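Local atomic coordinates of toll-like receptor 6, Variable lymphocyte receptor B (Mus musculus, PDB entry 3A79), a protein that pairs with Toll-like receptor 2 to recognise diacyl lipopeptides in innate immunity, here as an extracellular domain fused to a variable lymphocyte receptor B fragment. Residues D367-Q371 with K394-M398. Coordinates in Å, arbitrary orientation, origin at the centre of the assembly. Numbering follows the deposited sequence.
Sequences DSVFQ and KVALM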
ATOM      1  N   ASP B 367       6.616   6.122  -4.416  1.00 75.04           N
ATOM      2  CA  ASP B 367       8.034   6.115  -4.755  1.00 80.25           C
ATOM      3  C   ASP B 367       8.403   7.234  -5.726  1.00 75.40           C
ATOM      4  O   ASP B 367       9.585   7.464  -5.993  1.00 83.26           O
ATOM      5  CB  ASP B 367       8.443   4.750  -5.327  1.00 88.07           C
ATOM      6  CG  ASP B 367       7.482   4.251  -6.391  1.00 92.35           C
ATOM      7  OD1 ASP B 367       6.997   3.105  -6.264  1.00 93.89           O
ATOM      8  OD2 ASP B 367       7.202   5.014  -7.344  1.00 88.70           O
ATOM      9  N   SER B 368       7.397   7.928  -6.253  1.00 65.15           N
ATOM     10  CA  SER B 368       7.661   9.070  -7.125  1.00 69.77           C
ATOM     11  C   SER B 368       7.958  10.338  -6.316  1.00 64.77           C
ATOM     12  O   SER B 368       8.394  11.346  -6.866  1.00 64.20           O
ATOM     13  CB  SER B 368       6.515   9.302  -8.111  1.00 69.83           C
ATOM     14  OG  SER B 368       5.307   9.551  -7.431  1.00 70.37           O
ATOM     15  N   VAL B 369       7.737  10.278  -5.009  1.00 58.60           N
ATOM     16  CA  VAL B 369       8.060  11.404  -4.157  1.00 66.94           C
ATOM     17  C   VAL B 369       9.517  11.804  -4.371  1.00 72.48           C
ATOM     18  O   VAL B 369      10.411  10.948  -4.368  1.00 64.82           O
ATOM     19  CB  VAL B 369       7.790  11.107  -2.665  1.00 70.10           C
ATOM     20  CG1 VAL B 369       8.951  10.349  -2.044  1.00 70.53           C
ATOM     21  CG2 VAL B 369       7.529  12.409  -1.904  1.00 65.12           C
ATOM     22  N   PHE B 370       9.729  13.106  -4.578  1.00 67.85           N
ATOM     23  CA  PHE B 370      11.053  13.682  -4.784  1.00 69.85           C
ATOM     24  C   PHE B 370      11.886  13.019  -5.906  1.00 70.96           C
ATOM     25  O   PHE B 370      13.120  12.983  -5.835  1.00 63.78           O
ATOM     26  CB  PHE B 370      11.850  13.695  -3.473  1.00 66.23           C
ATOM     27  CG  PHE B 370      11.160  14.397  -2.348  1.00 66.57           C
ATOM     28  CD1 PHE B 370      11.309  13.952  -1.048  1.00 68.49           C
ATOM     29  CD2 PHE B 370      10.362  15.498  -2.585  1.00 73.76           C
ATOM     30  CE1 PHE B 370      10.676  14.596   0.004  1.00 69.47           C
ATOM     31  CE2 PHE B 370       9.726  16.153  -1.536  1.00 72.68           C
ATOM     32  CZ  PHE B 370       9.881  15.698  -0.242  1.00 68.14           C
ATOM     33  N   GLN B 371      11.231  12.509  -6.943  1.00 65.39           N
ATOM     34  CA  GLN B 371      11.984  11.920  -8.042  1.00 73.45           C
ATOM     35  C   GLN B 371      12.864  12.967  -8.689  1.00 74.53           C
ATOM     36  O   GLN B 371      12.387  14.032  -9.076  1.00 73.68           O
ATOM     37  CB  GLN B 371      11.077  11.249  -9.077  1.00 90.75           C
ATOM     38  CG  GLN B 371      10.874   9.751  -8.834  1.00107.15           C
ATOM     39  CD  GLN B 371      12.137   9.053  -8.320  1.00109.52           C
ATOM     40  OE1 GLN B 371      13.132   8.915  -9.042  1.00107.42           O
ATOM     41  NE2 GLN B 371      12.092   8.607  -7.067  1.00101.25           N
ATOM     42  N   LYS B 394      13.482   2.621  -7.250  1.00 80.43           N
ATOM     43  CA  LYS B 394      13.056   3.998  -7.457  1.00 76.43           C
ATOM     44  C   LYS B 394      13.411   4.806  -6.201  1.00 68.55           C
ATOM     45  O   LYS B 394      13.860   5.942  -6.291  1.00 74.86           O
ATOM     46  CB  LYS B 394      11.560   4.075  -7.789  1.00 69.27           C
ATOM     47  CG  LYS B 394      11.224   5.058  -8.912  1.00 73.11           C
ATOM     48  CD  LYS B 394       9.724   5.325  -9.012  1.00 77.74           C
ATOM     49  CE  LYS B 394       9.395   6.437 -10.021  1.00 84.86           C
ATOM     50  NZ  LYS B 394       9.403   5.984 -11.452  1.00 87.13           N
ATOM     51  N   VAL B 395      13.240   4.186  -5.037  1.00 61.25           N
ATOM     52  CA  VAL B 395      13.603   4.780  -3.748  1.00 68.33           C
ATOM     53  C   VAL B 395      15.111   5.056  -3.616  1.00 71.17           C
ATOM     54  O   VAL B 395      15.547   5.812  -2.748  1.00 74.97           O
ATOM     55  CB  VAL B 395      13.133   3.879  -2.558  1.00 63.42           C
ATOM     56  CG1 VAL B 395      13.467   4.511  -1.204  1.00 50.64           C
ATOM     57  CG2 VAL B 395      11.640   3.579  -2.656  1.00 59.01           C
ATOM     58  N   ALA B 396      15.911   4.438  -4.472  1.00 73.83           N
ATOM     59  CA  ALA B 396      17.347   4.684  -4.450  1.00 75.54           C
ATOM     60  C   ALA B 396      17.640   5.869  -5.342  1.00 83.09           C
ATOM     61  O   ALA B 396      18.488   6.698  -5.025  1.00 92.53           O
ATOM     62  CB  ALA B 396      18.113   3.456  -4.929  1.00 75.70           C
ATOM     63  N   LEU B 397      16.923   5.943  -6.459  1.00 81.05           N
ATOM     64  CA  LEU B 397      17.126   7.004  -7.435  1.00 82.43           C
ATOM     65  C   LEU B 397      16.674   8.345  -6.864  1.00 81.35           C
ATOM     66  O   LEU B 397      17.095   9.406  -7.328  1.00 85.48           O
ATOM     67  CB  LEU B 397      16.366   6.685  -8.727  1.00 82.89           C
ATOM     68  CG  LEU B 397      16.607   7.606  -9.929  1.00 82.00           C
ATOM     69  CD1 LEU B 397      17.992   7.381 -10.529  1.00 80.15           C
ATOM     70  CD2 LEU B 397      15.517   7.444 -10.988  1.00 69.60           C
ATOM     71  N   MET B 398      15.818   8.280  -5.850  1.00 72.70           N
ATOM     72  CA  MET B 398      15.301   9.465  -5.180  1.00 73.42           C
ATOM     73  C   MET B 398      16.391  10.264  -4.476  1.00 79.72           C
ATOM     74  O   MET B 398      16.388  11.492  -4.499  1.00 84.09           O
ATOM     75  CB  MET B 398      14.252   9.057  -4.156  1.00 76.43           C
ATOM     76  CG  MET B 398      13.825  10.180  -3.229  1.00 71.64           C
ATOM     77  SD  MET B 398      12.476   9.646  -2.173  1.00 87.90           S
ATOM     78  CE  MET B 398      13.376   9.011  -0.762  1.00 38.68           C
TER
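Successive turns of a leucine-rich-repeat solenoid meet here, in the Toll-like receptor 6 part of the fusion: Asp367-Gln371 belongs to the loop between strands 357-359 and 381-383, and Lys394-Met398 carries the short helix of the next repeat. Ser368 to Gln371 form a type II beta turn, with Phe370 at positive phi. The hydrogen bond between the two segments comes from the Gln371 side chain. Its CA-CB bond leaves away from the helix, but chi1 of -94°, off the usual wells, and chi2 of -37° fold the side chain back, so that Gln371 NE2 donates to Asp367 O of its own segment at 3.0 Å and across to Lys394 O at 3.3 Å. Lys394, nearly extended through chi2 and chi3, lays its methylenes beside that amide side chain, Lys394 CE lying 3.8 Å from Gln371 CG. Asp367 OD1 is held by the backbone N atoms of Lys390 and Asn391, while OD2 has a long, weak ion pair with a basic side chain of the Toll-like receptor 2 chain. On the buried side Met398, with chi1 and chi2 both t, reaches under the turn next to Leu382 of strand 381-383. There Met398 SD sits 3.6 Å from Val369 CG1 and 3.3 Å from Val369 O.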